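Local coordinates for protein MlnE (Bacillus amyloliquefaciens subsp. plantarum, PDB 5D2E) that supplies the NADP-binding B-type ketoreductase at the N-terminus of a macrolactin assembly-line protein, probably reducing keto groups of the growing polyketide, at residues Y38-D43 and Y251-Q256; I60-E65 and F84-S89; R145-K150 and P186-V191; E298-L303 and G324-Y329. All blocks are in the same frame, centred on the assembly; numbering follows the deposited sequence.

Contact 1 of 4, residues Y38-D43 and Y251-Q256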
loop_
_atom_site.group_PDB
_atom_site.type_symbol
_atom_site.label_atom_id
_atom_site.label_comp_id
_atom_site.label_asym_id
_atom_site.label_seq_id
_atom_site.Cartn_x
_atom_site.Cartn_y
_atom_site.Cartn_z
ATOM N N TYR A 38 0.073 15.085 6.406
ATOM C CA TYR A 38 0.226 14.185 7.511
ATOM C C TYR A 38 1.391 13.180 7.233
ATOM O O TYR A 38 1.694 12.844 6.107
ATOM C CB TYR A 38 -1.077 13.386 7.731
ATOM C CG TYR A 38 -2.228 14.270 8.078
ATOM C CD1 TYR A 38 -2.882 14.991 7.088
ATOM C CD2 TYR A 38 -2.637 14.417 9.351
ATOM C CE1 TYR A 38 -3.919 15.829 7.392
ATOM C CE2 TYR A 38 -3.680 15.256 9.687
ATOM C CZ TYR A 38 -4.320 15.956 8.702
ATOM O OH TYR A 38 -5.352 16.801 9.024
ATOM N N GLU A 39 2.031 12.743 8.311
ATOM C CA GLU A 39 3.083 11.752 8.257
ATOM C C GLU A 39 2.871 10.748 9.372
ATOM O O GLU A 39 2.239 11.033 10.414
ATOM C CB GLU A 39 4.495 12.391 8.331
ATOM C CG GLU A 39 4.766 13.078 9.646
ATOM C CD GLU A 39 5.944 14.054 9.624
ATOM O OE1 GLU A 39 6.811 13.940 8.752
ATOM O OE2 GLU A 39 5.933 15.004 10.470
ATOM N N MET A 40 3.461 9.557 9.174
ATOM C CA MET A 40 3.389 8.529 10.188
ATOM C C MET A 40 4.270 8.889 11.364
ATOM O O MET A 40 5.420 9.288 11.194
ATOM C CB MET A 40 3.816 7.198 9.604
ATOM C CG MET A 40 2.824 6.665 8.595
ATOM S SD MET A 40 1.300 6.266 9.426
ATOM C CE MET A 40 0.422 5.603 7.978
ATOM N N VAL A 41 3.730 8.777 12.561
ATOM C CA VAL A 41 4.503 8.996 13.762
ATOM C C VAL A 41 4.405 7.708 14.562
ATOM O O VAL A 41 3.311 7.208 14.820
ATOM C CB VAL A 41 3.912 10.164 14.614
ATOM C CG1 VAL A 41 4.696 10.356 15.909
ATOM C CG2 VAL A 41 3.863 11.467 13.824
ATOM N N TRP A 42 5.539 7.259 15.079
ATOM C CA TRP A 42 5.600 6.008 15.832
ATOM C C TRP A 42 5.620 6.157 17.342
ATOM O O TRP A 42 6.177 7.113 17.845
ATOM C CB TRP A 42 6.874 5.294 15.455
ATOM C CG TRP A 42 6.945 4.945 14.071
ATOM C CD1 TRP A 42 7.393 5.737 13.042
ATOM C CD2 TRP A 42 6.539 3.715 13.494
ATOM N NE1 TRP A 42 7.262 5.068 11.865
ATOM C CE2 TRP A 42 6.730 3.824 12.111
ATOM C CE3 TRP A 42 5.978 2.548 14.006
ATOM C CZ2 TRP A 42 6.450 2.799 11.250
ATOM C CZ3 TRP A 42 5.727 1.508 13.128
ATOM C CH2 TRP A 42 5.971 1.640 11.776
ATOM N N ASP A 43 5.013 5.229 18.066
ATOM C CA ASP A 43 5.230 5.158 19.530
ATOM C C ASP A 43 5.846 3.823 19.854
ATOM O O ASP A 43 5.398 2.779 19.376
ATOM C CB ASP A 43 3.994 5.450 20.420
ATOM C CG ASP A 43 2.780 4.682 20.029
ATOM O OD1 ASP A 43 2.203 4.972 18.947
ATOM O OD2 ASP A 43 2.341 3.809 20.831
ATOM N N TYR A 251 6.535 -1.241 18.314
ATOM C CA TYR A 251 6.101 0.095 17.956
ATOM C C TYR A 251 4.869 0.114 17.051
ATOM O O TYR A 251 4.621 -0.814 16.238
ATOM C CB TYR A 251 7.276 0.959 17.450
ATOM C CG TYR A 251 8.372 0.238 16.758
ATOM C CD1 TYR A 251 9.393 -0.406 17.447
ATOM C CD2 TYR A 251 8.404 0.196 15.356
ATOM C CE1 TYR A 251 10.391 -1.137 16.775
ATOM C CE2 TYR A 251 9.417 -0.527 14.636
ATOM C CZ TYR A 251 10.409 -1.202 15.345
ATOM O OH TYR A 251 11.354 -1.887 14.567
ATOM N N LYS A 252 4.073 1.157 17.272
ATOM C CA LYS A 252 2.881 1.405 16.550
ATOM C C LYS A 252 2.937 2.797 15.925
ATOM O O LYS A 252 3.677 3.657 16.382
ATOM C CB LYS A 252 1.728 1.393 17.537
ATOM C CG LYS A 252 1.337 0.027 18.054
ATOM C CD LYS A 252 -0.072 0.130 18.615
ATOM C CE LYS A 252 -0.722 -1.218 18.757
ATOM N NZ LYS A 252 0.107 -2.007 19.706
ATOM N N ARG A 253 2.113 3.002 14.913
ATOM C CA ARG A 253 2.183 4.216 14.144
ATOM C C ARG A 253 0.800 4.813 13.887
ATOM O O ARG A 253 -0.181 4.076 13.749
ATOM C CB ARG A 253 2.894 4.029 12.821
ATOM C CG ARG A 253 2.088 3.237 11.827
ATOM C CD ARG A 253 2.735 3.132 10.475
ATOM N NE ARG A 253 2.288 1.934 9.777
ATOM C CZ ARG A 253 2.962 1.344 8.795
ATOM N NH1 ARG A 253 4.111 1.855 8.339
ATOM N NH2 ARG A 253 2.500 0.221 8.278
ATOM N N GLN A 254 0.769 6.138 13.746
ATOM C CA GLN A 254 -0.461 6.811 13.310
ATOM C C GLN A 254 -0.131 8.093 12.602
ATOM O O GLN A 254 0.937 8.647 12.810
ATOM C CB GLN A 254 -1.388 7.062 14.499
ATOM C CG GLN A 254 -1.002 8.245 15.359
ATOM C CD GLN A 254 -1.897 8.379 16.554
ATOM O OE1 GLN A 254 -1.426 8.391 17.689
ATOM N NE2 GLN A 254 -3.205 8.437 16.310
ATOM N N LEU A 255 -1.040 8.547 11.738
ATOM C CA LEU A 255 -0.863 9.775 10.991
ATOM C C LEU A 255 -1.048 10.942 11.909
ATOM O O LEU A 255 -1.931 10.938 12.701
ATOM C CB LEU A 255 -1.887 9.885 9.877
ATOM C CG LEU A 255 -1.557 9.058 8.630
ATOM C CD1 LEU A 255 -2.737 9.251 7.662
ATOM C CD2 LEU A 255 -0.251 9.449 7.959
ATOM N N GLN A 256 -0.180 11.931 11.804
ATOM C CA GLN A 256 -0.321 13.161 12.562
ATOM C C GLN A 256 0.080 14.272 11.654
ATOM O O GLN A 256 0.914 14.075 10.726
ATOM C CB GLN A 256 0.556 13.129 13.790
ATOM C CG GLN A 256 -0.028 12.226 14.881
ATOM C CD GLN A 256 0.799 12.234 16.142
ATOM O OE1 GLN A 256 1.396 13.248 16.504
ATOM N NE2 GLN A 256 0.858 11.098 16.819
#

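Contact 2 of 4, residues I60-E65 and F84-S89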
loop_
_atom_site.group_PDB
_atom_site.type_symbol
_atom_site.label_atom_id
_atom_site.label_comp_id
_atom_site.label_asym_id
_atom_site.label_seq_id
_atom_site.Cartn_x
_atom_site.Cartn_y
_atom_site.Cartn_z
ATOM N N ILE A 60 -8.715 -22.477 17.930
ATOM C CA ILE A 60 -7.684 -21.683 17.287
ATOM C C ILE A 60 -7.282 -22.373 15.961
ATOM O O ILE A 60 -7.072 -23.618 15.933
ATOM C CB ILE A 60 -6.465 -21.644 18.192
ATOM C CG1 ILE A 60 -6.824 -20.988 19.505
ATOM C CG2 ILE A 60 -5.273 -20.970 17.478
ATOM C CD1 ILE A 60 -5.758 -21.258 20.575
ATOM N N LEU A 61 -7.175 -21.610 14.880
ATOM C CA LEU A 61 -6.824 -22.127 13.573
ATOM C C LEU A 61 -5.541 -21.415 13.151
ATOM O O LEU A 61 -5.511 -20.200 13.098
ATOM C CB LEU A 61 -7.953 -21.833 12.585
ATOM C CG LEU A 61 -7.662 -22.154 11.143
ATOM C CD1 LEU A 61 -7.382 -23.633 10.940
ATOM C CD2 LEU A 61 -8.886 -21.748 10.311
ATOM N N PHE A 62 -4.498 -22.176 12.829
ATOM C CA PHE A 62 -3.174 -21.659 12.567
ATOM C C PHE A 62 -2.738 -22.151 11.252
ATOM O O PHE A 62 -2.668 -23.376 11.049
ATOM C CB PHE A 62 -2.238 -22.242 13.683
ATOM C CG PHE A 62 -0.916 -21.517 13.875
ATOM C CD1 PHE A 62 0.037 -21.508 12.885
ATOM C CD2 PHE A 62 -0.642 -20.854 15.049
ATOM C CE1 PHE A 62 1.249 -20.859 13.030
ATOM C CE2 PHE A 62 0.596 -20.178 15.224
ATOM C CZ PHE A 62 1.525 -20.188 14.195
ATOM N N PHE A 63 -2.375 -21.226 10.352
ATOM C CA PHE A 63 -1.884 -21.525 9.030
ATOM C C PHE A 63 -0.385 -21.245 9.047
ATOM O O PHE A 63 0.032 -20.144 9.449
ATOM C CB PHE A 63 -2.520 -20.592 7.989
ATOM C CG PHE A 63 -4.010 -20.786 7.756
ATOM C CD1 PHE A 63 -4.474 -21.831 7.014
ATOM C CD2 PHE A 63 -4.934 -19.880 8.263
ATOM C CE1 PHE A 63 -5.807 -22.002 6.777
ATOM C CE2 PHE A 63 -6.301 -20.049 8.054
ATOM C CZ PHE A 63 -6.727 -21.117 7.274
ATOM N N CYS A 64 0.420 -22.197 8.563
ATOM C CA CYS A 64 1.885 -22.060 8.578
ATOM C C CYS A 64 2.380 -22.816 7.393
ATOM O O CYS A 64 1.765 -23.782 6.966
ATOM C CB CYS A 64 2.471 -22.633 9.899
ATOM S SG CYS A 64 4.236 -22.174 10.183
ATOM N N GLU A 65 3.511 -22.427 6.862
ATOM C CA GLU A 65 4.011 -23.085 5.669
ATOM C C GLU A 65 4.447 -24.531 5.993
ATOM O O GLU A 65 4.260 -25.435 5.181
ATOM C CB GLU A 65 5.140 -22.250 5.023
ATOM C CG GLU A 65 5.401 -22.526 3.552
ATOM C CD GLU A 65 4.220 -22.223 2.603
ATOM O OE1 GLU A 65 3.670 -21.071 2.474
ATOM O OE2 GLU A 65 3.875 -23.189 1.914
ATOM N N PHE A 84 -6.856 -26.986 18.917
ATOM C CA PHE A 84 -5.874 -26.252 18.124
ATOM C C PHE A 84 -5.742 -26.913 16.773
ATOM O O PHE A 84 -5.436 -28.113 16.656
ATOM C CB PHE A 84 -4.566 -26.201 18.906
ATOM C CG PHE A 84 -3.439 -25.530 18.192
ATOM C CD1 PHE A 84 -3.431 -24.159 18.014
ATOM C CD2 PHE A 84 -2.380 -26.271 17.686
ATOM C CE1 PHE A 84 -2.383 -23.553 17.366
ATOM C CE2 PHE A 84 -1.315 -25.648 17.076
ATOM C CZ PHE A 84 -1.321 -24.297 16.908
ATOM N N ILE A 85 -6.092 -26.176 15.714
ATOM C CA ILE A 85 -6.048 -26.712 14.361
ATOM C C ILE A 85 -4.826 -26.146 13.639
ATOM O O ILE A 85 -4.651 -24.908 13.558
ATOM C CB ILE A 85 -7.329 -26.320 13.598
ATOM C CG1 ILE A 85 -8.587 -26.692 14.426
ATOM C CG2 ILE A 85 -7.326 -26.947 12.222
ATOM C CD1 ILE A 85 -8.779 -28.188 14.745
ATOM N N TYR A 86 -4.000 -26.998 13.095
ATOM C CA TYR A 86 -2.722 -26.558 12.492
ATOM C C TYR A 86 -2.616 -27.032 11.086
ATOM O O TYR A 86 -2.638 -28.229 10.767
ATOM C CB TYR A 86 -1.551 -27.016 13.336
ATOM C CG TYR A 86 -0.223 -26.441 12.998
ATOM C CD1 TYR A 86 0.580 -27.033 12.059
ATOM C CD2 TYR A 86 0.289 -25.344 13.680
ATOM C CE1 TYR A 86 1.841 -26.506 11.778
ATOM C CE2 TYR A 86 1.550 -24.838 13.421
ATOM C CZ TYR A 86 2.308 -25.390 12.445
ATOM O OH TYR A 86 3.600 -24.941 12.154
ATOM N N VAL A 87 -2.591 -26.076 10.178
ATOM C CA VAL A 87 -2.635 -26.342 8.767
ATOM C C VAL A 87 -1.351 -25.934 8.079
ATOM O O VAL A 87 -0.924 -24.780 8.166
ATOM C CB VAL A 87 -3.788 -25.549 8.119
ATOM C CG1 VAL A 87 -3.987 -25.977 6.650
ATOM C CG2 VAL A 87 -5.057 -25.676 8.948
ATOM N N THR A 88 -0.789 -26.858 7.329
ATOM C CA THR A 88 0.414 -26.618 6.591
ATOM C C THR A 88 0.238 -26.785 5.121
ATOM O O THR A 88 -0.771 -27.240 4.620
ATOM C CB THR A 88 1.555 -27.581 7.057
ATOM O OG1 THR A 88 1.175 -28.920 6.778
ATOM C CG2 THR A 88 1.821 -27.464 8.467
ATOM N N SER A 89 1.249 -26.374 4.392
ATOM C CA SER A 89 1.275 -26.477 2.968
ATOM C C SER A 89 1.469 -27.900 2.433
ATOM O O SER A 89 2.319 -28.637 2.921
ATOM C CB SER A 89 2.422 -25.614 2.448
ATOM O OG SER A 89 2.352 -25.621 1.075
HETATM O O HOH W 1 4.454 -28.112 4.742
#

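Contact 3 of 4, residues R145-K150 and P186-V191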
loop_
_atom_site.group_PDB
_atom_site.type_symbol
_atom_site.label_atom_id
_atom_site.label_comp_id
_atom_site.label_asym_id
_atom_site.label_seq_id
_atom_site.Cartn_x
_atom_site.Cartn_y
_atom_site.Cartn_z
ATOM N N ARG A 145 5.703 -12.746 -7.037
ATOM C CA ARG A 145 4.559 -13.638 -7.163
ATOM C C ARG A 145 4.431 -14.541 -5.952
ATOM O O ARG A 145 3.313 -14.714 -5.432
ATOM C CB ARG A 145 4.646 -14.481 -8.448
ATOM C CG ARG A 145 4.265 -13.723 -9.695
ATOM C CD ARG A 145 4.123 -14.652 -10.919
ATOM N NE ARG A 145 3.901 -13.877 -12.130
ATOM C CZ ARG A 145 2.773 -13.208 -12.418
ATOM N NH1 ARG A 145 1.728 -13.167 -11.587
ATOM N NH2 ARG A 145 2.700 -12.546 -13.564
ATOM N N LYS A 146 5.537 -15.114 -5.486
ATOM C CA LYS A 146 5.484 -16.002 -4.301
ATOM C C LYS A 146 5.053 -15.255 -3.071
ATOM O O LYS A 146 4.223 -15.789 -2.294
ATOM C CB LYS A 146 6.808 -16.687 -4.039
ATOM C CG LYS A 146 7.153 -17.595 -5.198
ATOM C CD LYS A 146 8.360 -18.502 -4.967
ATOM C CE LYS A 146 8.414 -19.498 -6.149
ATOM N NZ LYS A 146 9.788 -19.904 -6.558
ATOM N N GLN A 147 5.576 -14.022 -2.891
ATOM C CA GLN A 147 5.191 -13.246 -1.698
ATOM C C GLN A 147 3.675 -12.917 -1.730
ATOM O O GLN A 147 2.980 -13.040 -0.733
ATOM C CB GLN A 147 6.010 -11.999 -1.527
ATOM C CG GLN A 147 7.508 -12.255 -1.183
ATOM C CD GLN A 147 8.119 -11.049 -0.535
ATOM O OE1 GLN A 147 7.793 -9.898 -0.909
ATOM N NE2 GLN A 147 8.890 -11.271 0.494
ATOM N N LEU A 148 3.171 -12.563 -2.911
ATOM C CA LEU A 148 1.742 -12.228 -3.040
ATOM C C LEU A 148 0.902 -13.465 -2.771
ATOM O O LEU A 148 -0.130 -13.400 -2.052
ATOM C CB LEU A 148 1.466 -11.652 -4.408
ATOM C CG LEU A 148 2.030 -10.243 -4.653
ATOM C CD1 LEU A 148 2.108 -9.988 -6.159
ATOM C CD2 LEU A 148 1.127 -9.221 -3.977
ATOM N N ASN A 149 1.345 -14.617 -3.258
ATOM C CA ASN A 149 0.586 -15.854 -2.912
ATOM C C ASN A 149 0.554 -16.213 -1.436
ATOM O O ASN A 149 -0.458 -16.702 -0.950
ATOM C CB ASN A 149 1.061 -17.027 -3.745
ATOM C CG ASN A 149 0.570 -16.912 -5.142
ATOM O OD1 ASN A 149 -0.398 -16.196 -5.421
ATOM N ND2 ASN A 149 1.247 -17.563 -6.051
ATOM N N LYS A 150 1.642 -15.924 -0.729
ATOM C CA LYS A 150 1.720 -16.160 0.695
ATOM C C LYS A 150 0.947 -15.171 1.513
ATOM O O LYS A 150 0.719 -15.416 2.690
ATOM C CB LYS A 150 3.178 -16.155 1.124
ATOM C CG LYS A 150 4.003 -17.403 0.656
ATOM C CD LYS A 150 5.489 -17.131 0.959
ATOM C CE LYS A 150 6.448 -18.297 1.102
ATOM N NZ LYS A 150 6.477 -19.103 -0.127
ATOM N N PRO A 186 7.891 -4.659 1.473
ATOM C CA PRO A 186 6.829 -3.785 0.932
ATOM C C PRO A 186 5.547 -4.498 0.659
ATOM O O PRO A 186 4.507 -3.951 0.931
ATOM C CB PRO A 186 7.411 -3.214 -0.359
ATOM C CG PRO A 186 8.822 -3.632 -0.419
ATOM C CD PRO A 186 9.116 -4.648 0.645
ATOM N N ILE A 187 5.634 -5.733 0.199
ATOM C CA ILE A 187 4.442 -6.543 -0.057
ATOM C C ILE A 187 3.796 -6.980 1.254
ATOM O O ILE A 187 2.604 -6.667 1.545
ATOM C CB ILE A 187 4.756 -7.714 -0.978
ATOM C CG1 ILE A 187 5.057 -7.200 -2.351
ATOM C CG2 ILE A 187 3.624 -8.713 -1.054
ATOM C CD1 ILE A 187 5.485 -8.243 -3.365
ATOM N N TYR A 188 4.586 -7.583 2.140
ATOM C CA TYR A 188 3.955 -8.091 3.328
ATOM C C TYR A 188 3.415 -6.974 4.222
ATOM O O TYR A 188 2.371 -7.125 4.842
ATOM C CB TYR A 188 4.896 -8.993 4.106
ATOM C CG TYR A 188 5.354 -10.224 3.424
ATOM C CD1 TYR A 188 4.571 -10.872 2.530
ATOM C CD2 TYR A 188 6.570 -10.828 3.762
ATOM C CE1 TYR A 188 4.978 -12.053 1.927
ATOM C CE2 TYR A 188 6.973 -12.001 3.188
ATOM C CZ TYR A 188 6.180 -12.647 2.284
ATOM O OH TYR A 188 6.542 -13.862 1.706
ATOM N N ASN A 189 4.115 -5.837 4.265
ATOM C CA ASN A 189 3.696 -4.685 5.077
ATOM C C ASN A 189 2.345 -4.069 4.541
ATOM O O ASN A 189 1.485 -3.645 5.298
ATOM C CB ASN A 189 4.836 -3.638 5.010
ATOM C CG ASN A 189 4.454 -2.326 5.640
ATOM O OD1 ASN A 189 4.242 -1.341 4.926
ATOM N ND2 ASN A 189 4.318 -2.315 6.924
ATOM N N ALA A 190 2.141 -4.179 3.243
ATOM C CA ALA A 190 0.915 -3.621 2.595
ATOM C C ALA A 190 -0.370 -4.370 2.956
ATOM O O ALA A 190 -1.477 -3.836 2.842
ATOM C CB ALA A 190 1.093 -3.506 1.097
ATOM N N VAL A 191 -0.250 -5.594 3.450
ATOM C CA VAL A 191 -1.412 -6.342 3.874
ATOM C C VAL A 191 -2.274 -5.658 4.887
ATOM O O VAL A 191 -3.463 -5.847 4.842
ATOM C CB VAL A 191 -0.985 -7.732 4.379
ATOM C CG1 VAL A 191 -2.117 -8.493 5.013
ATOM C CG2 VAL A 191 -0.343 -8.529 3.244
HETATM O O HOH W 2 7.369 -8.051 1.065
#

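Contact 4 of 4, residues E298-L303 and G324-Y329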
loop_
_atom_site.group_PDB
_atom_site.type_symbol
_atom_site.label_atom_id
_atom_site.label_comp_id
_atom_site.label_asym_id
_atom_site.label_seq_id
_atom_site.Cartn_x
_atom_site.Cartn_y
_atom_site.Cartn_z
ATOM N N GLU A 298 11.074 24.752 -19.432
ATOM C CA GLU A 298 11.053 24.106 -20.726
ATOM C C GLU A 298 11.605 22.729 -20.623
ATOM O O GLU A 298 12.836 22.505 -20.657
ATOM C CB GLU A 298 11.826 24.914 -21.772
ATOM C CG GLU A 298 11.139 26.233 -22.113
ATOM C CD GLU A 298 11.981 27.104 -23.061
ATOM O OE1 GLU A 298 13.050 26.644 -23.548
ATOM O OE2 GLU A 298 11.561 28.250 -23.319
ATOM N N VAL A 299 10.687 21.778 -20.467
ATOM C CA VAL A 299 11.076 20.399 -20.285
ATOM C C VAL A 299 10.732 19.512 -21.424
ATOM O O VAL A 299 10.063 19.930 -22.375
ATOM C CB VAL A 299 10.421 19.824 -19.018
ATOM C CG1 VAL A 299 10.865 20.629 -17.813
ATOM C CG2 VAL A 299 8.899 19.845 -19.069
ATOM N N LYS A 300 11.217 18.279 -21.331
ATOM C CA LYS A 300 10.795 17.179 -22.170
ATOM C C LYS A 300 9.924 16.203 -21.362
ATOM O O LYS A 300 10.374 15.714 -20.319
ATOM C CB LYS A 300 12.001 16.396 -22.663
ATOM C CG LYS A 300 13.118 17.355 -23.103
ATOM C CD LYS A 300 13.186 17.476 -24.593
ATOM C CE LYS A 300 14.647 17.722 -24.996
ATOM N NZ LYS A 300 15.022 19.035 -24.418
ATOM N N LEU A 301 8.688 15.955 -21.818
ATOM C CA LEU A 301 7.765 15.079 -21.091
ATOM C C LEU A 301 7.442 13.838 -21.878
ATOM O O LEU A 301 7.116 13.932 -23.072
ATOM C CB LEU A 301 6.490 15.843 -20.852
ATOM C CG LEU A 301 6.623 17.010 -19.915
ATOM C CD1 LEU A 301 5.383 17.887 -19.829
ATOM C CD2 LEU A 301 7.003 16.539 -18.554
ATOM N N ILE A 302 7.475 12.666 -21.242
ATOM C CA ILE A 302 6.969 11.432 -21.884
ATOM C C ILE A 302 5.785 10.946 -21.089
ATOM O O ILE A 302 5.899 10.794 -19.880
ATOM C CB ILE A 302 8.019 10.370 -21.902
ATOM C CG1 ILE A 302 9.242 10.853 -22.671
ATOM C CG2 ILE A 302 7.460 9.062 -22.480
ATOM C CD1 ILE A 302 10.258 11.586 -21.828
ATOM N N LEU A 303 4.608 10.910 -21.716
ATOM C CA LEU A 303 3.345 10.473 -21.058
ATOM C C LEU A 303 3.156 9.062 -21.519
ATOM O O LEU A 303 3.351 8.780 -22.728
ATOM C CB LEU A 303 2.167 11.299 -21.567
ATOM C CG LEU A 303 2.226 12.839 -21.508
ATOM C CD1 LEU A 303 0.913 13.530 -21.835
ATOM C CD2 LEU A 303 2.715 13.304 -20.144
ATOM N N GLY A 324 5.661 25.202 -24.013
ATOM C CA GLY A 324 7.083 25.250 -24.027
ATOM C C GLY A 324 7.707 23.896 -24.006
ATOM O O GLY A 324 8.883 23.799 -24.273
ATOM N N ALA A 325 6.940 22.836 -23.722
ATOM C CA ALA A 325 7.537 21.525 -23.601
ATOM C C ALA A 325 7.737 20.864 -24.926
ATOM O O ALA A 325 7.123 21.210 -25.924
ATOM C CB ALA A 325 6.679 20.626 -22.734
ATOM N N GLU A 326 8.572 19.855 -24.916
ATOM C CA GLU A 326 8.552 18.866 -25.949
ATOM C C GLU A 326 7.839 17.635 -25.296
ATOM O O GLU A 326 8.124 17.316 -24.153
ATOM C CB GLU A 326 9.978 18.586 -26.294
ATOM C CG GLU A 326 10.185 17.608 -27.402
ATOM C CD GLU A 326 11.671 17.554 -27.804
ATOM O OE1 GLU A 326 12.442 18.488 -27.499
ATOM O OE2 GLU A 326 12.056 16.576 -28.443
ATOM N N ALA A 327 6.930 16.964 -25.988
ATOM C CA ALA A 327 6.095 15.953 -25.317
ATOM C C ALA A 327 5.797 14.808 -26.232
ATOM O O ALA A 327 5.395 15.019 -27.385
ATOM C CB ALA A 327 4.782 16.607 -24.856
ATOM N N LEU A 328 5.991 13.584 -25.757
ATOM C CA LEU A 328 5.652 12.413 -26.493
ATOM C C LEU A 328 4.606 11.622 -25.700
ATOM O O LEU A 328 4.516 11.750 -24.455
ATOM C CB LEU A 328 6.864 11.535 -26.677
ATOM C CG LEU A 328 8.002 12.231 -27.412
ATOM C CD1 LEU A 328 9.103 11.202 -27.550
ATOM C CD2 LEU A 328 7.497 12.684 -28.773
ATOM N N TYR A 329 3.777 10.881 -26.425
ATOM C CA TYR A 329 2.923 9.851 -25.839
ATOM C C TYR A 329 3.452 8.528 -26.301
ATOM O O TYR A 329 3.425 8.211 -27.460
ATOM C CB TYR A 329 1.460 9.985 -26.215
ATOM C CG TYR A 329 0.604 8.892 -25.613
ATOM C CD1 TYR A 329 0.298 8.899 -24.240
ATOM C CD2 TYR A 329 0.130 7.828 -26.389
ATOM C CE1 TYR A 329 -0.459 7.851 -23.664
ATOM C CE2 TYR A 329 -0.632 6.790 -25.812
ATOM C CZ TYR A 329 -0.946 6.820 -24.448
ATOM O OH TYR A 329 -1.675 5.814 -23.828
HETATM O O HOH W 3 11.116 22.033 -23.924
#

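Contact 1 of 4, residues Y38-D43 and Y251-Q256
Trp42 lays one face of its six-membered ring over the aliphatic root of Arg253, whose CB stands 3.6 Å from the ring centroid and 10° off its normal, a CH-pi contact. The edge of Tyr251 is turned toward a face of the same ring in an offset edge-to-face pair, Tyr251 CD2 lying 3.6 Å from Trp42 CE3. From CG to NE the Arg253 chain runs extended, side by side with the indole, and its CD meets Met40 SD at 3.6 Å before NH2 forms a salt bridge with Glu192. Met40 SD also rests on Leu255 CD2, 3.8 Å away. On the opposite face, Val41 CG2 packs on Gln256 CB at 3.7 Å, the two side chains crossing at about a right angle. Backbone bonds pair Glu39 with Gln256, Val41 with Gln254 and Asp43 with Lys252, two to each pair; the shortest joins Asp43 N to Lys252 O at 2.7 Å. Asp43 OD2 hydrogen-bonds to His45 NE2. Tyr38 and Leu255 reach helix 502-509. Alternating hydrogen-bonded and non-hydrogen-bonded pairs, as here, define a regular antiparallel ladder, which joins strand 35-46 to strand 249-257, while Tyr38 also bonds through its backbone to Ala496 of strand 494-499.

Contact 2 of 4, residues I60-E65 and F84-S89
Ile60 sets its CG2 at the edge of the Phe84 ring, near the ring plane and 3.7 Å from Phe84 CD1, while its carbonyl receives the amide of Ile85. Leu61 points to the other face, where its CD1 touches both Ile85 CG2 (3.6 Å) and Val87 CG2 (3.7 Å). Phe62 returns to the aromatic face: its ring lies beside that of Tyr86, the planes 22° apart but slid so that they barely overlap, and is inclined at 64° to that of Phe84. Its N and O bond to Ile85 O and Val87 N. Phe63 CD1 lies 3.9 Å from Val87 CB, the two side chains side by side. Cys64 brings CB to 3.4 Å from Tyr86 OH, a hydroxyl bonded to Asp66 O and Met69 N. At Glu65, a water donates to its carbonyl and to that of Ser89. Helix 70-76, the crossover of this beta-alpha-beta unit, packs on the aromatic cluster through Met73 on Phe62 and Phe84 and Tyr70 edge-to-face with Tyr86, and strands 100-103 and 127-133 flank the pair.

Contact 3 of 4, residues R145-K150 and P186-V191
Gln147 reaches across one face of the Tyr188 ring, its CD 3.7 Å above the plane and offset toward the rim, with amide and ring planes 37° apart. These two residues and Ile187 bury the most surface here. The amide is held from both ends: NE2, 3.4 Å from Tyr188 CE2, bonds to Gln185 OE1, and OE1 accepts a 2.7 Å bond from a water that in turn accepts the Tyr188 amide N. That water bridges the two helices and lies above the same ring face. Tyr188 OH bonds to Ala134 O and has Lys150 CD 3.5 Å away. Ile187, its CG2 anti to the backbone N, turns that methyl to Leu148 CD2 (3.9 Å), and its CB lies 3.7 Å from Gln147 OE1. A polar amide thus sits between the aromatic and aliphatic groups of the opposite helix. The short helical segments run nearly parallel, at 22° with axes 9.6 Å apart. Phe423 of helix 419-437 covers Leu148, Ala190 and Val191, while strand 171-180 meets Tyr188 and Val191 through Tyr177 and Tyr175.

Contact 4 of 4, residues E298-L303 and G324-Y329
Lys300 crosses Glu326 at a slant, bringing its CD to 3.2 Å from Glu326 OE1. The lysine chain is bent at several torsions, whereas the glutamate is extended with CG anti to the backbone N (chi1 -178°); Lys300 NZ stays 4.1 Å from Glu326 OE1, beyond a salt bridge. Ile302 and Leu328 point to this same face, where Phe351 of helix 337-351 packs against all four side chains. On the other face, Leu301 stands beside Ala325 and Ala327, its CD1 4.2 Å from Ala325 CB, and Leu303 CB approaches Tyr329 CD1 at 4.0 Å. Ala327 there meets Leu317 and Leu320 of helix 311-321. Tyr329 OH bonds to Ser307 O, tying the strand end to an NADP-binding residue. Four backbone bonds link the segments. Val299 O accepts Glu326 N and a water that also donates to Gly324 O; Gly324 closes helix 311-321 in a Schellman motif. Two parallel strands joined through a helix form a beta-alpha-beta unit of the ketoreductase Rossmann fold, beside its NADP pocket.

How the contacts relate
The four contacts illustrate how two Rossmann-like halves share one chain. Contacts 2 and 4 are the equivalent kind of feature, a parallel beta-alpha-beta pair, one in each half, with centres about 54 Å apart on opposite sides of the chain's centre. Contact 3 lies between them, its centre about 19 Å from that of contact 2, which it touches through Lys150 and Glu65, and about 36 Å from that of contact 4. Contact 1 meets contact 3 where Arg253 NH2 packs 3.4 Å from Asn189 ND2. Of the four, contact 4 stands beside the cofactor: the Tyr329 side chain is about 4 Å from NADP, against about 13 Å for that of Leu255 in contact 1.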